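Penicillin-binding protein activator LpoA (Escherichia coli, PDB 6DR3) regulates peptidoglycan synthesis as an outer-membrane lipoprotein, here represented by its amino-terminal domain, essential for the function of penicillin-binding protein 1A, whose transpeptidase activity it stimulates in vitro. Local coordinates at residues 8-13 and 40-45; 18-23 and 34-39; 76-81 and 106-111; 127-132 and 142-147. All coordinates share one frame; numbering follows the deposited sequence.

In the fold
The helical chain closes four contacts in order from the N terminus. Interaction 1 brings the end of helix 7-11 onto helix 30-47, and interaction 2, the hairpin of helix 18-25 with helix 30-47, lies wholly within that loop. Interaction 3 follows in series, joining helix 66-82 to helix 103-117, and interaction 4 then pairs helix 123-132 with helix 138-153; no loops cross. Neighbouring contacts touch: Met-10 and Tyr-9 pack on segments 34-39 and 18-23, Arg-42 lies beside Arg-108, and Gln-132 reaches back to Ala-107 and Gln-111. Interactions 2 and 4 are the farthest apart of the four, their centres about 29 Å from each other.

Interaction 1. Residues 8-13 and 40-45; sequences AYMQGT and AIRALV
Met-10 and Arg-42 come nearest in backbone, CA atoms 9.5 Å apart, and the long Arg-42 side chain, CB toward helix 7-11, spans the gap. Helix 7-11 ends here in a Schellman motif: Gly-12 takes a positive phi of 82°, its N bonds back to Tyr-9 O, and Thr-13 N makes a weak bond to Ala-8 O. The carbonyls of this last turn are what the arginine reaches for, across from helix 30-47 in a domain built of TPR-like helices. Arg-42 starts with CG trans to its own N (chi1 -169°) and bends further out at chi3, bringing the guanidinium to the helix end. Its NH2 donates a nearly straight hydrogen bond to Met-10 O (3.0 Å, 170°), with the oxygen in the guanidinium plane at its edge. NH1 lies 3.2 Å from Tyr-9 O, which sits obliquely to that plane. A positive group beside C-terminal carbonyls should be favoured by the helix dipole. Glu-71 adds a long, weak ion pair at NH2, and Arg-108 lies next to NE. The thioether of Met-10, its chain folded at chi2 and chi3, comes up obliquely beside the same nitrogen, SD 3.7 Å from Arg-42 NH2.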
loop_
_atom_site.group_PDB
_atom_site.type_symbol
_atom_site.label_atom_id
_atom_site.label_comp_id
_atom_site.label_asym_id
_atom_site.label_seq_id
_atom_site.Cartn_x
_atom_site.Cartn_y
_atom_site.Cartn_z
ATOM N N ALA A 8 18.104 -4.828 8.140
ATOM C CA ALA A 8 17.446 -3.605 7.686
ATOM C C ALA A 8 16.673 -3.832 6.393
ATOM O O ALA A 8 15.538 -3.365 6.250
ATOM C CB ALA A 8 18.473 -2.489 7.494
ATOM N N TYR A 9 17.275 -4.536 5.433
ATOM C CA TYR A 9 16.590 -4.791 4.171
ATOM C C TYR A 9 15.355 -5.655 4.395
ATOM O O TYR A 9 14.271 -5.355 3.880
ATOM C CB TYR A 9 17.545 -5.457 3.179
ATOM C CG TYR A 9 18.934 -4.859 3.175
ATOM C CD1 TYR A 9 19.194 -3.648 2.545
ATOM C CD2 TYR A 9 19.987 -5.507 3.804
ATOM C CE1 TYR A 9 20.464 -3.100 2.545
ATOM C CE2 TYR A 9 21.258 -4.971 3.810
ATOM C CZ TYR A 9 21.493 -3.768 3.180
ATOM O OH TYR A 9 22.761 -3.235 3.187
ATOM N N MET A 10 15.504 -6.730 5.171
ATOM C CA MET A 10 14.364 -7.587 5.483
ATOM C C MET A 10 13.240 -6.788 6.126
ATOM O O MET A 10 12.068 -6.952 5.769
ATOM C CB MET A 10 14.808 -8.725 6.404
ATOM C CG MET A 10 13.765 -9.817 6.587
ATOM S SD MET A 10 13.451 -10.744 5.072
ATOM C CE MET A 10 14.983 -11.654 4.912
ATOM N N GLN A 11 13.578 -5.912 7.075
ATOM C CA GLN A 11 12.582 -5.102 7.764
ATOM C C GLN A 11 12.107 -3.910 6.944
ATOM O O GLN A 11 11.147 -3.246 7.350
ATOM C CB GLN A 11 13.143 -4.604 9.097
ATOM C CG GLN A 11 13.295 -5.691 10.150
ATOM C CD GLN A 11 13.900 -5.169 11.438
ATOM O OE1 GLN A 11 14.435 -4.061 11.481
ATOM N NE2 GLN A 11 13.818 -5.966 12.497
ATOM N N GLY A 12 12.745 -3.618 5.814
ATOM C CA GLY A 12 12.337 -2.501 4.988
ATOM C C GLY A 12 12.863 -1.156 5.429
ATOM O O GLY A 12 12.411 -0.132 4.904
ATOM N N THR A 13 13.790 -1.121 6.384
ATOM C CA THR A 13 14.431 0.124 6.790
ATOM C C THR A 13 15.595 0.496 5.883
ATOM O O THR A 13 16.184 1.568 6.058
ATOM C CB THR A 13 14.912 0.012 8.239
ATOM O OG1 THR A 13 15.731 -1.155 8.383
ATOM C CG2 THR A 13 13.718 -0.082 9.187
ATOM N N ALA A 40 16.069 -11.176 -2.556
ATOM C CA ALA A 40 16.214 -11.196 -4.007
ATOM C C ALA A 40 14.867 -11.401 -4.687
ATOM O O ALA A 40 14.551 -10.726 -5.672
ATOM C CB ALA A 40 17.194 -12.293 -4.423
ATOM N N ILE A 41 14.060 -12.331 -4.172
ATOM C CA ILE A 41 12.722 -12.548 -4.719
ATOM C C ILE A 41 11.913 -11.260 -4.653
ATOM O O ILE A 41 11.268 -10.858 -5.629
ATOM C CB ILE A 41 12.020 -13.693 -3.965
ATOM C CG1 ILE A 41 12.806 -14.996 -4.118
ATOM C CG2 ILE A 41 10.588 -13.883 -4.469
ATOM C CD1 ILE A 41 12.428 -16.058 -3.109
ATOM N N ARG A 42 11.936 -10.593 -3.496
ATOM C CA ARG A 42 11.188 -9.351 -3.331
ATOM C C ARG A 42 11.617 -8.310 -4.356
ATOM O O ARG A 42 10.772 -7.642 -4.967
ATOM C CB ARG A 42 11.382 -8.816 -1.910
ATOM C CG ARG A 42 10.445 -7.679 -1.529
ATOM C CD ARG A 42 10.942 -6.930 -0.297
ATOM N NE ARG A 42 11.110 -7.805 0.863
ATOM C CZ ARG A 42 11.391 -7.378 2.092
ATOM N NH1 ARG A 42 11.538 -6.080 2.334
ATOM N NH2 ARG A 42 11.521 -8.247 3.085
ATOM N N ALA A 43 12.926 -8.162 -4.564
ATOM C CA ALA A 43 13.420 -7.161 -5.505
ATOM C C ALA A 43 13.133 -7.565 -6.947
ATOM O O ALA A 43 12.764 -6.719 -7.770
ATOM C CB ALA A 43 14.918 -6.945 -5.298
ATOM N N LEU A 44 13.303 -8.849 -7.276
ATOM C CA LEU A 44 13.014 -9.307 -8.633
ATOM C C LEU A 44 11.571 -9.006 -9.019
ATOM O O LEU A 44 11.301 -8.554 -10.138
ATOM C CB LEU A 44 13.301 -10.802 -8.758
ATOM C CG LEU A 44 14.777 -11.218 -8.723
ATOM C CD1 LEU A 44 14.911 -12.726 -8.558
ATOM C CD2 LEU A 44 15.497 -10.759 -9.978
ATOM N N VAL A 45 10.626 -9.254 -8.109
ATOM C CA VAL A 45 9.228 -8.929 -8.380
ATOM C C VAL A 45 9.077 -7.436 -8.641
ATOM O O VAL A 45 8.458 -7.017 -9.627
ATOM C CB VAL A 45 8.332 -9.391 -7.213
ATOM C CG1 VAL A 45 6.897 -8.886 -7.390
ATOM C CG2 VAL A 45 8.349 -10.904 -7.100
#

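Interaction 2. Residues 18-23 and 34-39; sequences SAFYLQ and INWQLL
The Tyr-21 ring has Leu-39 over one face and Trp-36 at its edge. Leu-39 CB stands almost directly above the ring centre, 3.7 Å from the centroid of Tyr-21, in a CH-pi contact, while CD2 of the leucine reaches on toward the phenol end. The indole meets the tyrosine rim to rim, with Tyr-21 CD1 3.6 Å from Trp-36 CZ3 and the two planes inclined by 33°, so neither ring covers the other. Phe-20 completes the aromatic cluster obliquely: its CE2 lies 4.1 Å from Trp-36 CZ3, and its plane is nearly perpendicular to that of the indole. The cluster lies at the interface of an antiparallel helical hairpin, helix 18-25 with helix 30-47, of the TPR-like kind that builds this domain. The two segments run at 161° with their axes 8.3 Å apart. Tyr-21 swings its CG away from its carbonyl carbon (chi1 -65°), which lays the ring against Leu-39 of the neighbouring helix, where its CD2 also lies 3.3 Å from Leu-39 O. Polar ends of the buried rings are satisfied beyond the hairpin: Tyr-21 OH hydrogen-bonds to Ala-16 N, and Trp-36 NE1 to Gln-5 OE1.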
loop_
_atom_site.group_PDB
_atom_site.type_symbol
_atom_site.label_atom_id
_atom_site.label_comp_id
_atom_site.label_asym_id
_atom_site.label_seq_id
_atom_site.Cartn_x
_atom_site.Cartn_y
_atom_site.Cartn_z
ATOM N N SER A 18 17.986 -6.200 -6.812
ATOM C CA SER A 18 18.150 -7.651 -6.834
ATOM C C SER A 18 19.602 -8.045 -7.064
ATOM O O SER A 18 20.074 -9.048 -6.517
ATOM C CB SER A 18 17.253 -8.260 -7.911
ATOM O OG SER A 18 17.563 -7.728 -9.187
ATOM N N ALA A 19 20.331 -7.271 -7.873
ATOM C CA ALA A 19 21.733 -7.585 -8.122
ATOM C C ALA A 19 22.526 -7.630 -6.821
ATOM O O ALA A 19 23.348 -8.530 -6.612
ATOM C CB ALA A 19 22.334 -6.563 -9.086
ATOM N N PHE A 20 22.288 -6.665 -5.930
ATOM C CA PHE A 20 22.959 -6.658 -4.634
ATOM C C PHE A 20 22.577 -7.885 -3.815
ATOM O O PHE A 20 23.447 -8.601 -3.304
ATOM C CB PHE A 20 22.605 -5.373 -3.884
ATOM C CG PHE A 20 23.233 -5.267 -2.523
ATOM C CD1 PHE A 20 24.543 -4.847 -2.380
ATOM C CD2 PHE A 20 22.505 -5.571 -1.387
ATOM C CE1 PHE A 20 25.118 -4.742 -1.126
ATOM C CE2 PHE A 20 23.073 -5.467 -0.132
ATOM C CZ PHE A 20 24.381 -5.051 -0.002
ATOM N N TYR A 21 21.275 -8.145 -3.682
ATOM C CA TYR A 21 20.820 -9.280 -2.884
ATOM C C TYR A 21 21.346 -10.597 -3.437
ATOM O O TYR A 21 21.752 -11.480 -2.672
ATOM C CB TYR A 21 19.293 -9.302 -2.833
ATOM C CG TYR A 21 18.668 -8.119 -2.124
ATOM C CD1 TYR A 21 19.269 -7.544 -1.011
ATOM C CD2 TYR A 21 17.470 -7.580 -2.569
ATOM C CE1 TYR A 21 18.691 -6.466 -0.363
ATOM C CE2 TYR A 21 16.885 -6.504 -1.928
ATOM C CZ TYR A 21 17.497 -5.951 -0.829
ATOM O OH TYR A 21 16.910 -4.877 -0.195
ATOM N N LEU A 22 21.335 -10.755 -4.763
ATOM C CA LEU A 22 21.837 -11.986 -5.362
ATOM C C LEU A 22 23.333 -12.144 -5.116
ATOM O O LEU A 22 23.815 -13.262 -4.889
ATOM C CB LEU A 22 21.530 -12.003 -6.861
ATOM C CG LEU A 22 20.044 -12.108 -7.227
ATOM C CD1 LEU A 22 19.829 -11.849 -8.709
ATOM C CD2 LEU A 22 19.483 -13.470 -6.838
ATOM N N GLN A 23 24.081 -11.041 -5.149
ATOM C CA GLN A 23 25.510 -11.107 -4.859
ATOM C C GLN A 23 25.756 -11.550 -3.423
ATOM O O GLN A 23 26.626 -12.390 -3.164
ATOM C CB GLN A 23 26.159 -9.748 -5.123
ATOM C CG GLN A 23 27.657 -9.703 -4.853
ATOM C CD GLN A 23 28.439 -10.659 -5.733
ATOM O OE1 GLN A 23 28.995 -11.648 -5.256
ATOM N NE2 GLN A 23 28.491 -10.363 -7.027
ATOM N N ILE A 34 19.219 -17.852 3.066
ATOM C CA ILE A 34 17.772 -17.834 2.860
ATOM C C ILE A 34 17.245 -16.408 2.926
ATOM O O ILE A 34 16.410 -16.000 2.109
ATOM C CB ILE A 34 17.071 -18.745 3.888
ATOM C CG1 ILE A 34 17.379 -20.215 3.588
ATOM C CG2 ILE A 34 15.555 -18.508 3.887
ATOM C CD1 ILE A 34 16.883 -21.179 4.650
ATOM N N ASN A 35 17.713 -15.629 3.902
ATOM C CA ASN A 35 17.240 -14.257 4.040
ATOM C C ASN A 35 17.579 -13.436 2.800
ATOM O O ASN A 35 16.726 -12.717 2.268
ATOM C CB ASN A 35 17.836 -13.623 5.297
ATOM C CG ASN A 35 17.300 -14.246 6.571
ATOM O OD1 ASN A 35 16.188 -14.777 6.595
ATOM N ND2 ASN A 35 18.087 -14.182 7.638
ATOM N N TRP A 36 18.825 -13.528 2.327
ATOM C CA TRP A 36 19.190 -12.848 1.088
ATOM C C TRP A 36 18.340 -13.345 -0.072
ATOM O O TRP A 36 17.925 -12.559 -0.933
ATOM C CB TRP A 36 20.674 -13.053 0.781
ATOM C CG TRP A 36 21.621 -12.283 1.668
ATOM C CD1 TRP A 36 22.635 -12.796 2.421
ATOM C CD2 TRP A 36 21.644 -10.864 1.881
ATOM N NE1 TRP A 36 23.288 -11.790 3.089
ATOM C CE2 TRP A 36 22.698 -10.594 2.778
ATOM C CE3 TRP A 36 20.877 -9.797 1.402
ATOM C CZ2 TRP A 36 23.005 -9.304 3.205
ATOM C CZ3 TRP A 36 21.184 -8.514 1.828
ATOM C CH2 TRP A 36 22.238 -8.279 2.721
ATOM N N GLN A 37 18.065 -14.651 -0.109
ATOM C CA GLN A 37 17.252 -15.210 -1.182
ATOM C C GLN A 37 15.839 -14.643 -1.153
ATOM O O GLN A 37 15.285 -14.280 -2.197
ATOM C CB GLN A 37 17.225 -16.735 -1.070
ATOM C CG GLN A 37 16.478 -17.429 -2.194
ATOM C CD GLN A 37 16.628 -18.935 -2.136
ATOM O OE1 GLN A 37 17.378 -19.463 -1.316
ATOM N NE2 GLN A 37 15.911 -19.636 -3.006
ATOM N N LEU A 38 15.239 -14.554 0.037
ATOM C CA LEU A 38 13.914 -13.955 0.154
ATOM C C LEU A 38 13.924 -12.508 -0.319
ATOM O O LEU A 38 12.962 -12.041 -0.940
ATOM C CB LEU A 38 13.428 -14.038 1.600
ATOM C CG LEU A 38 13.040 -15.428 2.105
ATOM C CD1 LEU A 38 12.919 -15.419 3.618
ATOM C CD2 LEU A 38 11.736 -15.888 1.467
ATOM N N LEU A 39 15.006 -11.780 -0.032
ATOM C CA LEU A 39 15.095 -10.388 -0.457
ATOM C C LEU A 39 15.269 -10.284 -1.968
ATOM O O LEU A 39 14.682 -9.403 -2.607
ATOM C CB LEU A 39 16.243 -9.696 0.273
ATOM C CG LEU A 39 15.929 -9.311 1.720
ATOM C CD1 LEU A 39 17.203 -9.149 2.538
ATOM C CD2 LEU A 39 15.114 -8.028 1.744
#

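Interaction 3. Residues 76-81 and 106-111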
loop_
_atom_site.group_PDB
_atom_site.type_symbol
_atom_site.label_atom_id
_atom_site.label_comp_id
_atom_site.label_asym_id
_atom_site.label_seq_id
_atom_site.Cartn_x
_atom_site.Cartn_y
_atom_site.Cartn_z
ATOM N N ALA A 76 4.469 -14.872 -2.132
ATOM C CA ALA A 76 3.583 -15.639 -3.001
ATOM C C ALA A 76 2.474 -14.762 -3.565
ATOM O O ALA A 76 2.089 -14.910 -4.732
ATOM C CB ALA A 76 2.993 -16.822 -2.235
ATOM N N VAL A 77 1.939 -13.849 -2.751
ATOM C CA VAL A 77 0.896 -12.943 -3.225
ATOM C C VAL A 77 1.456 -11.998 -4.280
ATOM O O VAL A 77 0.859 -11.804 -5.346
ATOM C CB VAL A 77 0.284 -12.164 -2.045
ATOM C CG1 VAL A 77 -0.738 -11.144 -2.543
ATOM C CG2 VAL A 77 -0.353 -13.120 -1.047
ATOM N N GLU A 78 2.605 -11.385 -3.991
ATOM C CA GLU A 78 3.192 -10.429 -4.923
ATOM C C GLU A 78 3.514 -11.091 -6.256
ATOM O O GLU A 78 3.361 -10.475 -7.317
ATOM C CB GLU A 78 4.444 -9.806 -4.305
ATOM C CG GLU A 78 4.167 -9.062 -3.004
ATOM C CD GLU A 78 5.417 -8.453 -2.388
ATOM O OE1 GLU A 78 6.507 -9.041 -2.539
ATOM O OE2 GLU A 78 5.309 -7.380 -1.754
ATOM N N ILE A 79 3.955 -12.351 -6.225
ATOM C CA ILE A 79 4.251 -13.067 -7.463
ATOM C C ILE A 79 2.975 -13.277 -8.272
ATOM O O ILE A 79 2.940 -13.024 -9.482
ATOM C CB ILE A 79 4.961 -14.398 -7.152
ATOM C CG1 ILE A 79 6.391 -14.121 -6.679
ATOM C CG2 ILE A 79 4.973 -15.323 -8.377
ATOM C CD1 ILE A 79 7.135 -15.343 -6.162
ATOM N N LYS A 80 1.905 -13.733 -7.619
ATOM C CA LYS A 80 0.662 -13.986 -8.343
ATOM C C LYS A 80 0.089 -12.702 -8.929
ATOM O O LYS A 80 -0.486 -12.713 -10.024
ATOM C CB LYS A 80 -0.354 -14.665 -7.427
ATOM C CG LYS A 80 -0.024 -16.122 -7.156
ATOM C CD LYS A 80 -1.186 -16.870 -6.535
ATOM C CE LYS A 80 -0.822 -18.326 -6.288
ATOM N NZ LYS A 80 -0.466 -19.036 -7.550
ATOM N N LEU A 81 0.231 -11.582 -8.218
ATOM C CA LEU A 81 -0.190 -10.306 -8.784
ATOM C C LEU A 81 0.659 -9.944 -9.997
ATOM O O LEU A 81 0.141 -9.437 -10.999
ATOM C CB LEU A 81 -0.117 -9.207 -7.723
ATOM C CG LEU A 81 -1.166 -9.303 -6.610
ATOM C CD1 LEU A 81 -0.835 -8.348 -5.477
ATOM C CD2 LEU A 81 -2.561 -9.022 -7.151
ATOM N N GLN A 106 3.051 -5.353 6.645
ATOM C CA GLN A 106 1.682 -4.849 6.602
ATOM C C GLN A 106 1.502 -3.851 5.466
ATOM O O GLN A 106 0.486 -3.878 4.760
ATOM C CB GLN A 106 1.315 -4.206 7.939
ATOM C CG GLN A 106 1.209 -5.193 9.087
ATOM C CD GLN A 106 0.900 -4.521 10.409
ATOM O OE1 GLN A 106 0.428 -3.385 10.447
ATOM N NE2 GLN A 106 1.169 -5.221 11.504
ATOM N N ALA A 107 2.476 -2.959 5.273
ATOM C CA ALA A 107 2.389 -2.009 4.168
ATOM C C ALA A 107 2.319 -2.735 2.831
ATOM O O ALA A 107 1.567 -2.331 1.935
ATOM C CB ALA A 107 3.583 -1.054 4.199
ATOM N N ARG A 108 3.096 -3.812 2.679
ATOM C CA ARG A 108 3.047 -4.596 1.448
ATOM C C ARG A 108 1.770 -5.420 1.361
ATOM O O ARG A 108 1.239 -5.626 0.263
ATOM C CB ARG A 108 4.270 -5.505 1.358
ATOM C CG ARG A 108 5.571 -4.769 1.086
ATOM C CD ARG A 108 6.767 -5.630 1.448
ATOM N NE ARG A 108 6.759 -6.910 0.742
ATOM C CZ ARG A 108 7.444 -7.985 1.128
ATOM N NH1 ARG A 108 8.192 -7.946 2.223
ATOM N NH2 ARG A 108 7.375 -9.106 0.420
ATOM N N TYR A 109 1.271 -5.909 2.497
ATOM C CA TYR A 109 -0.019 -6.592 2.508
ATOM C C TYR A 109 -1.113 -5.691 1.950
ATOM O O TYR A 109 -1.887 -6.097 1.076
ATOM C CB TYR A 109 -0.359 -7.041 3.932
ATOM C CG TYR A 109 -1.808 -7.427 4.122
ATOM C CD1 TYR A 109 -2.240 -8.725 3.882
ATOM C CD2 TYR A 109 -2.747 -6.491 4.543
ATOM C CE1 TYR A 109 -3.564 -9.081 4.055
ATOM C CE2 TYR A 109 -4.072 -6.837 4.717
ATOM C CZ TYR A 109 -4.476 -8.132 4.468
ATOM O OH TYR A 109 -5.796 -8.481 4.647
ATOM N N TRP A 110 -1.191 -4.454 2.444
ATOM C CA TRP A 110 -2.214 -3.536 1.957
ATOM C C TRP A 110 -1.948 -3.104 0.522
ATOM O O TRP A 110 -2.897 -2.889 -0.242
ATOM C CB TRP A 110 -2.307 -2.319 2.875
ATOM C CG TRP A 110 -2.840 -2.662 4.230
ATOM C CD1 TRP A 110 -2.156 -2.654 5.407
ATOM C CD2 TRP A 110 -4.173 -3.082 4.544
ATOM N NE1 TRP A 110 -2.981 -3.035 6.438
ATOM C CE2 TRP A 110 -4.226 -3.303 5.933
ATOM C CE3 TRP A 110 -5.329 -3.289 3.785
ATOM C CZ2 TRP A 110 -5.388 -3.720 6.580
ATOM C CZ3 TRP A 110 -6.482 -3.702 4.429
ATOM C CH2 TRP A 110 -6.502 -3.913 5.812
ATOM N N GLN A 111 -0.681 -2.971 0.129
ATOM C CA GLN A 111 -0.390 -2.676 -1.270
ATOM C C GLN A 111 -0.896 -3.792 -2.174
ATOM O O GLN A 111 -1.393 -3.531 -3.276
ATOM C CB GLN A 111 1.109 -2.463 -1.472
ATOM C CG GLN A 111 1.467 -1.935 -2.856
ATOM C CD GLN A 111 0.927 -0.537 -3.106
ATOM O OE1 GLN A 111 1.050 0.347 -2.261
ATOM N NE2 GLN A 111 0.322 -0.335 -4.270
HETATM O O HOH W 1 2.884 -5.817 -1.972
#
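Arg-108, on helix 103-117, reaches Glu-78 of helix 66-82 with the whole length of its side chain. The path begins at CB, 3.8 Å from Glu-78 OE2, and continues through CG and CD, each 3.9 Å from that same Glu-78 OE2, so the aliphatic part curls around one carboxylate oxygen. The bend comes at chi3 (57°), which turns the NE edge of the guanidinium toward the acid instead of letting the chain run straight on. At NE the contact becomes polar: Arg-108 NE donates to Glu-78 OE2 at 2.9 Å in an almost straight bond (170°), with the oxygen in the guanidinium plane and approached on the syn side but well out of the carboxylate plane. Beyond CZ, Arg-108 NH2 donates to Glu-78 OE1 at 3.1 Å, meeting that oxygen from above the carboxylate plane. The grip is thus side-on and bidentate, but twisted, since the two flat groups are 42° apart. NH2 has a second acid, Glu-71, with which it forms a further salt bridge, while NH1 lies beside Arg-42 NE. A water ties the glutamate to the opposite backbone as well, donating to Glu-78 OE2 at 2.9 Å and to Arg-108 O at 2.8 Å. Salt bridge and water join two helices separated in sequence by helix 86-93, in a domain with TPR-like motifs; little apolar surface meets here. With Arg-108 bridged to both Glu-78 and Glu-71, and Arg-42 close by, the two carboxylates would be expected to remain ionised and to balance the positive charges gathered around them.

Interaction 4. Residues 127-132 and 142-147; sequences RALIAQ and QQNIDA
Asn-144 and Gln-132 each set CG trans to the backbone N (chi1 170° for Asn-144), and the glutamine then stays extended, so their amides come together between two antiparallel helices. Helix 123-132 and helix 138-153 form a hairpin of the TPR-like domain, their segments running at 157° with axes 9.8 Å apart. Asn-144 ND2 is the donor for two bonds, one N-H to each. The first goes to Leu-129 O (3.0 Å, 160°), a carbonyl in the last turn of helix 123-132, reached with the donor somewhat tilted from the carbonyl plane. The second goes to Gln-132 OE1 (3.1 Å) in the carbonyl plane, on a lone pair. Both acceptors lie close to the amide plane of Asn-144, which should fix the rotation of this buried group. Gln-132 is positioned in turn by helix 103-117, because its NE2 donates to Gln-111 OE1 and Ala-107 O. Its amide thus bonds to helix 138-153 through OE1 and to helix 103-117 through NE2. Leu-129 and Asn-144 lie alongside, pointing opposite ways, with Leu-129 CD2 3.6 Å from Asn-144 ND2. The same methyl then reaches the next turn of the partner helix, Leu-129 CD2 lying 4.1 Å from Ala-147 CB.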
loop_
_atom_site.group_PDB
_atom_site.type_symbol
_atom_site.label_atom_id
_atom_site.label_comp_id
_atom_site.label_asym_id
_atom_site.label_seq_id
_atom_site.Cartn_x
_atom_site.Cartn_y
_atom_site.Cartn_z
ATOM N N ARG A 127 -10.673 1.593 2.185
ATOM C CA ARG A 127 -10.228 1.026 3.453
ATOM C C ARG A 127 -8.783 0.551 3.370
ATOM O O ARG A 127 -8.017 0.697 4.330
ATOM C CB ARG A 127 -11.143 -0.128 3.863
ATOM C CG ARG A 127 -12.522 0.299 4.345
ATOM C CD ARG A 127 -13.275 -0.883 4.940
ATOM N NE ARG A 127 -14.501 -0.480 5.631
ATOM C CZ ARG A 127 -15.742 -0.787 5.247
ATOM N NH1 ARG A 127 -15.970 -1.522 4.164
ATOM N NH2 ARG A 127 -16.772 -0.358 5.965
ATOM N N ALA A 128 -8.388 -0.020 2.230
ATOM C CA ALA A 128 -7.020 -0.507 2.085
ATOM C C ALA A 128 -6.030 0.652 2.059
ATOM O O ALA A 128 -4.982 0.603 2.715
ATOM C CB ALA A 128 -6.896 -1.353 0.817
ATOM N N LEU A 129 -6.345 1.704 1.302
ATOM C CA LEU A 129 -5.495 2.889 1.296
ATOM C C LEU A 129 -5.412 3.510 2.684
ATOM O O LEU A 129 -4.334 3.932 3.122
ATOM C CB LEU A 129 -6.029 3.908 0.289
ATOM C CG LEU A 129 -5.847 3.546 -1.184
ATOM C CD1 LEU A 129 -6.770 4.384 -2.050
ATOM C CD2 LEU A 129 -4.399 3.744 -1.601
ATOM N N ILE A 130 -6.543 3.571 3.390
ATOM C CA ILE A 130 -6.569 4.189 4.711
ATOM C C ILE A 130 -5.790 3.344 5.712
ATOM O O ILE A 130 -5.087 3.879 6.579
ATOM C CB ILE A 130 -8.028 4.409 5.158
ATOM C CG1 ILE A 130 -8.675 5.496 4.297
ATOM C CG2 ILE A 130 -8.102 4.795 6.637
ATOM C CD1 ILE A 130 -10.180 5.575 4.428
ATOM N N ALA A 131 -5.899 2.017 5.614
ATOM C CA ALA A 131 -5.164 1.152 6.531
ATOM C C ALA A 131 -3.662 1.215 6.279
ATOM O O ALA A 131 -2.871 1.049 7.214
ATOM C CB ALA A 131 -5.660 -0.288 6.402
ATOM N N GLN A 132 -3.253 1.457 5.033
ATOM C CA GLN A 132 -1.835 1.489 4.695
ATOM C C GLN A 132 -1.180 2.816 5.057
ATOM O O GLN A 132 -0.003 2.834 5.433
ATOM C CB GLN A 132 -1.649 1.226 3.201
ATOM C CG GLN A 132 -0.194 1.061 2.765
ATOM C CD GLN A 132 -0.019 1.222 1.267
ATOM O OE1 GLN A 132 -0.478 2.204 0.682
ATOM N NE2 GLN A 132 0.644 0.255 0.638
ATOM N N GLN A 142 2.062 10.976 0.275
ATOM C CA GLN A 142 1.353 11.799 -0.704
ATOM C C GLN A 142 0.796 10.946 -1.834
ATOM O O GLN A 142 -0.351 11.131 -2.262
ATOM C CB GLN A 142 2.291 12.872 -1.258
ATOM C CG GLN A 142 1.602 13.907 -2.134
ATOM C CD GLN A 142 0.702 14.827 -1.338
ATOM O OE1 GLN A 142 1.178 15.663 -0.572
ATOM N NE2 GLN A 142 -0.604 14.674 -1.510
ATOM N N GLN A 143 1.606 10.013 -2.332
ATOM C CA GLN A 143 1.161 9.067 -3.350
ATOM C C GLN A 143 -0.096 8.328 -2.901
ATOM O O GLN A 143 -1.068 8.203 -3.657
ATOM C CB GLN A 143 2.312 8.102 -3.645
ATOM C CG GLN A 143 1.939 6.841 -4.378
ATOM C CD GLN A 143 1.656 5.670 -3.456
ATOM O OE1 GLN A 143 2.117 5.627 -2.313
ATOM N NE2 GLN A 143 0.896 4.705 -3.955
ATOM N N ASN A 144 -0.097 7.838 -1.660
ATOM C CA ASN A 144 -1.272 7.164 -1.119
ATOM C C ASN A 144 -2.450 8.124 -0.986
ATOM O O ASN A 144 -3.585 7.786 -1.348
ATOM C CB ASN A 144 -0.920 6.542 0.236
ATOM C CG ASN A 144 -2.135 6.035 0.989
ATOM O OD1 ASN A 144 -2.951 6.819 1.475
ATOM N ND2 ASN A 144 -2.253 4.718 1.105
ATOM N N ILE A 145 -2.199 9.327 -0.468
ATOM C CA ILE A 145 -3.264 10.312 -0.297
ATOM C C ILE A 145 -3.887 10.666 -1.644
ATOM O O ILE A 145 -5.114 10.754 -1.774
ATOM C CB ILE A 145 -2.712 11.555 0.429
ATOM C CG1 ILE A 145 -2.423 11.207 1.892
ATOM C CG2 ILE A 145 -3.684 12.736 0.337
ATOM C CD1 ILE A 145 -1.603 12.240 2.622
ATOM N N ASP A 146 -3.051 10.870 -2.666
ATOM C CA ASP A 146 -3.568 11.245 -3.979
ATOM C C ASP A 146 -4.378 10.123 -4.610
ATOM O O ASP A 146 -5.350 10.393 -5.324
ATOM C CB ASP A 146 -2.417 11.650 -4.896
ATOM C CG ASP A 146 -1.763 12.944 -4.467
ATOM O OD1 ASP A 146 -2.329 13.636 -3.592
ATOM O OD2 ASP A 146 -0.683 13.274 -5.000
ATOM N N ALA A 147 -3.992 8.866 -4.371
ATOM C CA ALA A 147 -4.796 7.747 -4.850
ATOM C C ALA A 147 -6.132 7.689 -4.123
ATOM O O ALA A 147 -7.168 7.406 -4.737
ATOM C CB ALA A 147 -4.031 6.437 -4.677
#